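Long-range contact in predicted HD superfamily hydrolase (uncultured Thermotogales bacterium, PDB 2PQ7), which is probably a metal-dependent hydrolase of the HD superfamily, carrying a pair of iron ions in an all-helical fold: residues H33-S46 against A59-P71. Numbering follows the deposited sequence.
Sequences HDISHTFRVMENAS and AIIAALLHDIKRP. With FE (Fe (III) ion), chain C; FE (Fe (III) ion), chain B; PO4 (phosphate ion), chain E; PO4 (phosphate ion), chain F.
Ala63 sets its CB 3.6 Å from Met42 CA, a closeness that suits alanine where helices 35-46 and 59-65 pack antiparallel, their axes 8.2 Å apart. Ala45 lines the same buried seam, and Ile60 lies against Met42, a selenomethionine. Toward the irons polar groups take over: a water donates to Leu64 O, accepts from Asp67 N and hydrogen-bonds Thr38 OG1. The HD signature follows. His37 NE2 and His66 NE2 bind the same iron, each at 2.2 Å, and Asp67 bridges, OD2 on that iron and OD1 on the second. With chi1 at 84°, His66 CG sits between backbone N and carbonyl carbon, bringing the ring to the iron; its ND1 donates to Ala63 O (2.7 Å, 164°), which fixes the ring's rotation, as Asp135 does for His37. Asp132 completes the first site's protein ligands, His80 and His112 the second's.

At the partly exposed end an iron-bridging phosphate, probably from the crystallisation liquor, meets Arg70 NE through O3 and His33 ND1 through O2, the latter almost straight (174°). Arg70 also lays its guanidinium flat on the His33 ring, centres 4.0 Å apart. A leucine in place of Arg70 would probably leave His33 unstacked and this phosphate without its cationic partner. Such chemistry is consistent with a di-iron pocket able to hold a phosphate-like anion.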
# COMPACT_ATOMS: atom_id res chain seq x y z
N HIS A 33 5.43 -2.69 17.17
CA HIS A 33 4.79 -3.01 18.43
C HIS A 33 4.22 -1.82 19.16
O HIS A 33 3.99 -1.93 20.36
CB HIS A 33 5.83 -3.64 19.36
CG HIS A 33 6.52 -4.82 18.79
ND1 HIS A 33 5.91 -6.05 18.69
CD2 HIS A 33 7.77 -4.98 18.31
CE1 HIS A 33 6.75 -6.92 18.15
NE2 HIS A 33 7.89 -6.29 17.91
N ASP A 34 3.99 -0.71 18.48
CA ASP A 34 3.53 0.49 19.15
C ASP A 34 2.07 0.42 19.54
O ASP A 34 1.36 -0.53 19.23
CB ASP A 34 3.86 1.74 18.31
CG ASP A 34 3.09 1.80 17.00
OD1 ASP A 34 2.06 1.12 16.84
OD2 ASP A 34 3.55 2.54 16.12
N ILE A 35 1.60 1.46 20.21
CA ILE A 35 0.25 1.49 20.69
C ILE A 35 -0.83 1.34 19.63
O ILE A 35 -1.92 0.80 19.90
CB ILE A 35 -0.02 2.74 21.53
CG1 ILE A 35 -1.27 2.54 22.36
CG2 ILE A 35 -0.06 3.99 20.67
CD1 ILE A 35 -1.53 3.60 23.33
N SER A 36 -0.55 1.77 18.41
CA SER A 36 -1.60 1.69 17.39
C SER A 36 -1.95 0.23 17.11
O SER A 36 -3.10 -0.05 16.79
CB SER A 36 -1.20 2.46 16.13
OG SER A 36 -0.14 1.85 15.48
N HIS A 37 -0.98 -0.67 17.21
CA HIS A 37 -1.26 -2.10 17.12
C HIS A 37 -2.36 -2.52 18.14
O HIS A 37 -3.36 -3.17 17.79
CB HIS A 37 -0.00 -2.93 17.28
CG HIS A 37 -0.27 -4.36 17.61
ND1 HIS A 37 -0.70 -5.29 16.68
CD2 HIS A 37 -0.23 -5.01 18.81
CE1 HIS A 37 -0.83 -6.46 17.28
NE2 HIS A 37 -0.56 -6.32 18.57
N THR A 38 -2.20 -2.12 19.39
CA THR A 38 -3.19 -2.45 20.42
C THR A 38 -4.57 -1.95 20.07
O THR A 38 -5.57 -2.65 20.21
CB THR A 38 -2.72 -1.91 21.80
OG1 THR A 38 -1.62 -2.74 22.24
CG2 THR A 38 -3.77 -2.03 22.76
N PHE A 39 -4.65 -0.73 19.55
CA PHE A 39 -5.96 -0.24 19.18
C PHE A 39 -6.55 -1.01 18.01
O PHE A 39 -7.73 -1.31 18.02
CB PHE A 39 -5.89 1.24 18.85
CG PHE A 39 -5.45 2.09 20.00
CD1 PHE A 39 -5.89 1.83 21.29
CD2 PHE A 39 -4.62 3.18 19.78
CE1 PHE A 39 -5.48 2.61 22.35
CE2 PHE A 39 -4.23 3.99 20.84
CZ PHE A 39 -4.67 3.70 22.13
N ARG A 40 -5.73 -1.40 17.04
CA ARG A 40 -6.25 -2.18 15.92
C ARG A 40 -6.71 -3.57 16.38
O ARG A 40 -7.69 -4.13 15.89
CB ARG A 40 -5.21 -2.26 14.80
CG ARG A 40 -4.96 -0.88 14.17
CD ARG A 40 -4.17 -0.99 12.91
NE ARG A 40 -2.90 -1.66 13.09
CZ ARG A 40 -1.74 -1.08 13.45
NH1 ARG A 40 -1.62 0.21 13.62
NH2 ARG A 40 -0.70 -1.84 13.64
N VAL A 41 -5.95 -4.16 17.31
CA VAL A 41 -6.33 -5.48 17.88
C VAL A 41 -7.66 -5.36 18.63
O VAL A 41 -8.54 -6.22 18.53
CB VAL A 41 -5.20 -6.06 18.75
CG1 VAL A 41 -5.66 -7.39 19.45
CG2 VAL A 41 -4.01 -6.36 17.89
N MSE A 42 -7.84 -4.29 19.40
CA MSE A 42 -9.09 -4.15 20.06
C MSE A 42 -10.25 -3.96 19.06
O MSE A 42 -11.33 -4.50 19.27
CB MSE A 42 -9.01 -3.07 21.11
CG MSE A 42 -10.30 -2.96 21.83
SE MSE A 42 -11.34 -1.60 20.99
CE MSE A 42 -10.48 -0.44 21.75
N GLU A 43 -10.02 -3.24 17.96
CA GLU A 43 -11.06 -3.11 16.92
C GLU A 43 -11.40 -4.48 16.35
O GLU A 43 -12.59 -4.80 16.19
CB GLU A 43 -10.61 -2.16 15.80
CG GLU A 43 -10.47 -0.72 16.28
CD GLU A 43 -11.79 -0.11 16.73
OE1 GLU A 43 -12.86 -0.59 16.28
OE2 GLU A 43 -11.75 0.87 17.51
N ASN A 44 -10.39 -5.30 16.06
CA ASN A 44 -10.61 -6.65 15.55
C ASN A 44 -11.37 -7.50 16.57
O ASN A 44 -12.30 -8.23 16.24
CB ASN A 44 -9.31 -7.33 15.26
CG ASN A 44 -8.51 -6.67 14.17
OD1 ASN A 44 -9.04 -5.91 13.36
ND2 ASN A 44 -7.23 -6.97 14.14
N ALA A 45 -10.98 -7.39 17.84
CA ALA A 45 -11.65 -8.16 18.90
C ALA A 45 -13.10 -7.77 19.06
O ALA A 45 -13.95 -8.63 19.34
CB ALA A 45 -10.92 -8.00 20.23
N SER A 46 -13.38 -6.47 18.88
CA SER A 46 -14.74 -5.94 18.99
C SER A 46 -15.63 -6.57 17.90
O SER A 46 -16.75 -7.03 18.16
CB SER A 46 -14.71 -4.43 18.81
OG SER A 46 -16.01 -3.92 18.90
N ALA A 59 -13.23 -9.62 25.82
CA ALA A 59 -12.47 -9.52 24.58
C ALA A 59 -11.77 -8.18 24.42
O ALA A 59 -10.60 -8.11 24.13
CB ALA A 59 -13.37 -9.84 23.43
N ILE A 60 -12.52 -7.10 24.67
CA ILE A 60 -11.98 -5.77 24.57
C ILE A 60 -10.87 -5.48 25.57
O ILE A 60 -9.83 -4.94 25.21
CB ILE A 60 -13.11 -4.72 24.80
CG1 ILE A 60 -14.05 -4.75 23.61
CG2 ILE A 60 -12.57 -3.33 25.04
CD1 ILE A 60 -13.38 -4.36 22.25
N ILE A 61 -11.15 -5.83 26.83
CA ILE A 61 -10.19 -5.60 27.90
C ILE A 61 -8.93 -6.44 27.67
O ILE A 61 -7.82 -5.93 27.81
CB ILE A 61 -10.83 -5.75 29.28
CG1 ILE A 61 -11.85 -4.57 29.48
CG2 ILE A 61 -9.80 -5.74 30.38
CD1 ILE A 61 -12.65 -4.70 30.72
N ALA A 62 -9.13 -7.69 27.26
CA ALA A 62 -7.96 -8.49 27.01
C ALA A 62 -7.11 -7.91 25.85
O ALA A 62 -5.90 -7.85 25.91
CB ALA A 62 -8.42 -9.82 26.65
N ALA A 63 -7.76 -7.47 24.78
CA ALA A 63 -7.06 -6.82 23.68
C ALA A 63 -6.32 -5.57 24.11
O ALA A 63 -5.20 -5.34 23.71
CB ALA A 63 -8.04 -6.48 22.58
N LEU A 64 -6.99 -4.73 24.90
CA LEU A 64 -6.32 -3.49 25.37
C LEU A 64 -5.09 -3.77 26.22
O LEU A 64 -4.08 -3.08 26.13
CB LEU A 64 -7.31 -2.60 26.13
CG LEU A 64 -8.09 -1.62 25.29
CD1 LEU A 64 -8.97 -0.87 26.24
CD2 LEU A 64 -7.06 -0.67 24.58
N LEU A 65 -5.18 -4.80 27.06
CA LEU A 65 -4.08 -5.12 27.97
C LEU A 65 -3.05 -6.11 27.45
O LEU A 65 -1.97 -6.22 28.03
CB LEU A 65 -4.63 -5.67 29.27
CG LEU A 65 -5.39 -4.64 30.09
CD1 LEU A 65 -6.04 -5.33 31.29
CD2 LEU A 65 -4.54 -3.49 30.51
N HIS A 66 -3.31 -6.73 26.31
CA HIS A 66 -2.49 -7.92 25.96
C HIS A 66 -1.01 -7.62 25.75
O HIS A 66 -0.19 -8.42 26.10
CB HIS A 66 -3.06 -8.69 24.78
CG HIS A 66 -2.68 -8.16 23.44
ND1 HIS A 66 -3.18 -7.00 22.92
CD2 HIS A 66 -1.84 -8.66 22.50
CE1 HIS A 66 -2.65 -6.79 21.73
NE2 HIS A 66 -1.82 -7.79 21.45
N ASP A 67 -0.69 -6.46 25.20
CA ASP A 67 0.69 -6.05 24.97
C ASP A 67 1.14 -4.89 25.89
O ASP A 67 2.14 -4.22 25.56
CB ASP A 67 0.86 -5.66 23.52
CG ASP A 67 0.98 -6.87 22.59
OD1 ASP A 67 1.32 -8.02 22.99
OD2 ASP A 67 0.77 -6.67 21.36
N ILE A 68 0.45 -4.70 27.03
CA ILE A 68 0.77 -3.56 27.89
C ILE A 68 2.17 -3.67 28.49
O ILE A 68 2.79 -2.66 28.77
CB ILE A 68 -0.31 -3.31 28.94
CG1 ILE A 68 -0.25 -1.83 29.41
CG2 ILE A 68 -0.22 -4.29 30.12
CD1 ILE A 68 -1.25 -1.47 30.46
N LYS A 69 2.73 -4.90 28.52
CA LYS A 69 4.05 -5.09 29.04
C LYS A 69 5.08 -5.26 27.92
O LYS A 69 6.24 -5.65 28.16
CB LYS A 69 4.09 -6.21 30.07
CG LYS A 69 3.44 -5.88 31.37
CD LYS A 69 4.34 -4.98 32.21
CE LYS A 69 3.60 -4.63 33.49
NZ LYS A 69 4.48 -3.88 34.41
N ARG A 70 4.70 -4.93 26.70
CA ARG A 70 5.67 -4.96 25.59
C ARG A 70 6.82 -3.98 25.81
O ARG A 70 7.98 -4.32 25.60
CB ARG A 70 5.02 -4.71 24.22
CG ARG A 70 4.73 -5.91 23.44
CD ARG A 70 5.99 -6.44 22.83
NE ARG A 70 5.73 -7.60 21.99
CZ ARG A 70 6.68 -8.33 21.42
NH1 ARG A 70 7.95 -8.04 21.61
NH2 ARG A 70 6.34 -9.38 20.68
N PRO A 71 6.50 -2.75 26.17
CA PRO A 71 7.60 -1.83 26.43
C PRO A 71 8.52 -2.35 27.55
O PRO A 71 9.74 -2.28 27.43
CB PRO A 71 6.86 -0.54 26.86
CG PRO A 71 5.56 -0.62 26.13
CD PRO A 71 5.19 -2.07 26.20
FE FE C . -0.17 -7.93 19.96
FE FE B . 1.99 -9.72 22.16
P PO4 E . 3.13 -8.07 19.52
O1 PO4 E . 4.11 -8.80 18.63
O2 PO4 E . 3.58 -6.60 19.56
O3 PO4 E . 3.25 -8.68 20.92
O4 PO4 E . 1.76 -8.07 18.84
P PO4 F . 3.35 -11.84 20.01
O1 PO4 F . 4.84 -11.57 19.84
O2 PO4 F . 2.54 -11.15 18.94
O3 PO4 F . 2.87 -11.43 21.39
O4 PO4 F . 3.18 -13.34 19.88
O HOH W 1 -1.76 -3.83 24.83
O HOH W 2 0.57 -9.69 20.75